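Local coordinates for protein imelysin (Bacteroides ovatus ATCC 8483, PDB 3OYV) that belongs to the imelysin-like proteins implicated in bacterial iron uptake and is probably a metal-binding protein of the outer membrane, at residues A[12-17]-A[356-361]. Sequence-based numbering, arbitrary orientation.
Sequences ANIDYT and EPRKVQ. With GOL (glycerol), chain E.
R358 and I14 make the one direct hydrogen bond between segments 12-17 and 356-361: NH1 of R358 donates to the I14 carbonyl O at 2.7 Å, the donor tilted 15° from the carbonyl plane. An extended run from CG to NE carries the guanidinium across to the 12-17 loop. Its NH2 donates hydrogen bonds to the glycerol O3 at 3.1 Å and to the carbonyl O of F349, while O3 also joins A12 O and I14 N. The D15 carboxylate stands 4.0 Å from R358 by its OD1-NH1 pair, too far for a salt bridge; a water spans them, and OD1 takes its salt bridge from K353. Two more waters link K359 O to the backbone of Y16, one through N, the other through O. Outside this polar seam, with CG of Y16 anti to the backbone N (chi1 179°), the ring lies alongside V360, CE2 meeting CG1 at 3.7 Å; W24 and F268 meet it edge-to-face and H25 hydrogen-bonds its OH. At the terminus, T17 CG2 touches Q361 NE2 at 3.6 Å. An alanine at R358 would probably leave I14 O without its direct donor and the water bridging to D15 without one anchor. One side-chain-to-backbone bond and bridging waters, not strand pairing, thus join the loop before helix 21-47 to the C-terminal tail beyond strand 356-357, the D15 charge probably being met mainly by K353.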
loop_
_atom_site.group_PDB
_atom_site.type_symbol
_atom_site.label_atom_id
_atom_site.label_comp_id
_atom_site.label_asym_id
_atom_site.label_seq_id
_atom_site.Cartn_x
_atom_site.Cartn_y
_atom_site.Cartn_z
ATOM N N ALA A 12 11.249 2.131 -20.848
ATOM C CA ALA A 12 10.058 1.592 -21.518
ATOM C C ALA A 12 9.027 2.668 -21.870
ATOM O O ALA A 12 7.855 2.599 -21.476
ATOM C CB ALA A 12 9.430 0.523 -20.624
ATOM N N ASN A 13 9.453 3.650 -22.643
ATOM C CA ASN A 13 8.597 4.718 -23.134
ATOM C C ASN A 13 7.582 4.177 -24.149
ATOM O O ASN A 13 7.959 3.496 -25.097
ATOM C CB ASN A 13 9.439 5.785 -23.850
ATOM C CG ASN A 13 8.603 6.959 -24.314
ATOM O OD1 ASN A 13 8.201 7.797 -23.505
ATOM N ND2 ASN A 13 8.358 7.045 -25.626
ATOM N N ILE A 14 6.313 4.502 -23.963
ATOM C CA ILE A 14 5.299 4.233 -24.974
ATOM C C ILE A 14 4.174 5.236 -24.787
ATOM O O ILE A 14 3.900 5.642 -23.659
ATOM C CB ILE A 14 4.834 2.776 -24.883
ATOM C CG1 ILE A 14 3.879 2.449 -26.017
ATOM C CG2 ILE A 14 4.203 2.482 -23.484
ATOM C CD1 ILE A 14 3.610 0.934 -26.154
ATOM N N ASP A 15 3.548 5.661 -25.873
ATOM C CA ASP A 15 2.356 6.479 -25.805
ATOM C C ASP A 15 1.176 5.728 -26.407
ATOM O O ASP A 15 1.355 4.854 -27.259
ATOM C CB ASP A 15 2.559 7.797 -26.546
ATOM C CG ASP A 15 3.685 8.633 -25.965
ATOM O OD1 ASP A 15 3.652 8.891 -24.748
ATOM O OD2 ASP A 15 4.589 9.041 -26.730
ATOM N N TYR A 16 -0.009 6.100 -25.952
ATOM C CA TYR A 16 -1.249 5.563 -26.482
ATOM C C TYR A 16 -1.449 6.061 -27.905
ATOM O O TYR A 16 -1.360 7.279 -28.171
ATOM C CB TYR A 16 -2.379 6.023 -25.571
ATOM C CG TYR A 16 -3.771 5.589 -25.944
ATOM C CD1 TYR A 16 -4.301 4.378 -25.480
ATOM C CD2 TYR A 16 -4.582 6.395 -26.723
ATOM C CE1 TYR A 16 -5.595 4.006 -25.783
ATOM C CE2 TYR A 16 -5.874 6.017 -27.050
ATOM C CZ TYR A 16 -6.383 4.809 -26.582
ATOM O OH TYR A 16 -7.674 4.470 -26.920
ATOM N N THR A 17 -1.712 5.130 -28.819
ATOM C CA THR A 17 -1.928 5.478 -30.224
ATOM C C THR A 17 -3.115 4.685 -30.759
ATOM O O THR A 17 -3.492 3.678 -30.178
ATOM C CB THR A 17 -0.718 5.088 -31.088
ATOM O OG1 THR A 17 -0.635 3.646 -31.168
ATOM C CG2 THR A 17 0.629 5.711 -30.537
ATOM N N GLU A 356 1.387 13.123 -14.987
ATOM C CA GLU A 356 0.080 13.601 -15.471
ATOM C C GLU A 356 -0.677 12.446 -16.114
ATOM O O GLU A 356 -0.057 11.488 -16.575
ATOM C CB GLU A 356 0.246 14.737 -16.498
ATOM C CG GLU A 356 0.896 16.024 -15.955
ATOM C CD GLU A 356 0.023 16.799 -14.938
ATOM O OE1 GLU A 356 -1.133 16.397 -14.631
ATOM O OE2 GLU A 356 0.511 17.841 -14.426
ATOM N N PRO A 357 -2.016 12.540 -16.157
ATOM C CA PRO A 357 -2.766 11.546 -16.904
ATOM C C PRO A 357 -2.295 11.490 -18.344
ATOM O O PRO A 357 -1.976 12.537 -18.944
ATOM C CB PRO A 357 -4.213 12.066 -16.835
ATOM C CG PRO A 357 -4.274 12.782 -15.529
ATOM C CD PRO A 357 -2.908 13.454 -15.427
ATOM N N ARG A 358 -2.280 10.286 -18.916
ATOM C CA ARG A 358 -1.998 10.161 -20.336
ATOM C C ARG A 358 -3.087 10.817 -21.173
ATOM O O ARG A 358 -4.238 10.961 -20.741
ATOM C CB ARG A 358 -1.858 8.716 -20.724
ATOM C CG ARG A 358 -0.597 8.117 -20.184
ATOM C CD ARG A 358 -0.535 6.659 -20.538
ATOM N NE ARG A 358 0.660 5.922 -20.102
ATOM C CZ ARG A 358 1.799 5.821 -20.790
ATOM N NH1 ARG A 358 2.035 6.568 -21.876
ATOM N NH2 ARG A 358 2.739 4.999 -20.360
ATOM N N LYS A 359 -2.699 11.165 -22.393
ATOM C CA LYS A 359 -3.602 11.760 -23.368
ATOM C C LYS A 359 -3.669 10.881 -24.602
ATOM O O LYS A 359 -2.740 10.122 -24.919
ATOM C CB LYS A 359 -3.128 13.168 -23.770
ATOM C CG LYS A 359 -3.077 14.141 -22.621
ATOM C CD LYS A 359 -2.601 15.474 -23.099
ATOM C CE LYS A 359 -2.571 16.485 -21.970
ATOM N NZ LYS A 359 -2.163 17.840 -22.458
ATOM N N VAL A 360 -4.792 10.993 -25.294
ATOM C CA VAL A 360 -4.948 10.360 -26.586
ATOM C C VAL A 360 -4.260 11.258 -27.647
ATOM O O VAL A 360 -3.972 12.444 -27.423
ATOM C CB VAL A 360 -6.442 10.078 -26.897
ATOM C CG1 VAL A 360 -7.114 9.268 -25.732
ATOM C CG2 VAL A 360 -7.189 11.365 -27.178
ATOM N N GLN A 361 -3.987 10.669 -28.791
ATOM C CA GLN A 361 -3.225 11.344 -29.846
ATOM C C GLN A 361 -4.045 12.476 -30.464
ATOM O O GLN A 361 -5.281 12.488 -30.446
ATOM C CB GLN A 361 -2.873 10.332 -30.948
ATOM C CG GLN A 361 -1.410 10.218 -31.305
ATOM C CD GLN A 361 -1.220 9.296 -32.503
ATOM O OE1 GLN A 361 -2.100 9.200 -33.370
ATOM N NE2 GLN A 361 -0.083 8.608 -32.552
ATOM O OXT GLN A 361 -3.484 13.419 -31.037
HETATM C C1 GOL E . 5.110 4.980 -17.799
HETATM O O1 GOL E . 4.473 6.246 -17.734
HETATM C C2 GOL E . 6.497 5.056 -18.482
HETATM O O2 GOL E . 7.356 5.932 -17.718
HETATM C C3 GOL E . 6.468 5.660 -19.910
HETATM O O3 GOL E . 5.820 4.877 -20.931
HETATM O O HOH W 1 1.463 9.088 -23.005
HETATM O O HOH W 2 -0.585 8.194 -23.954
HETATM O O HOH W 3 -0.919 9.597 -27.030
#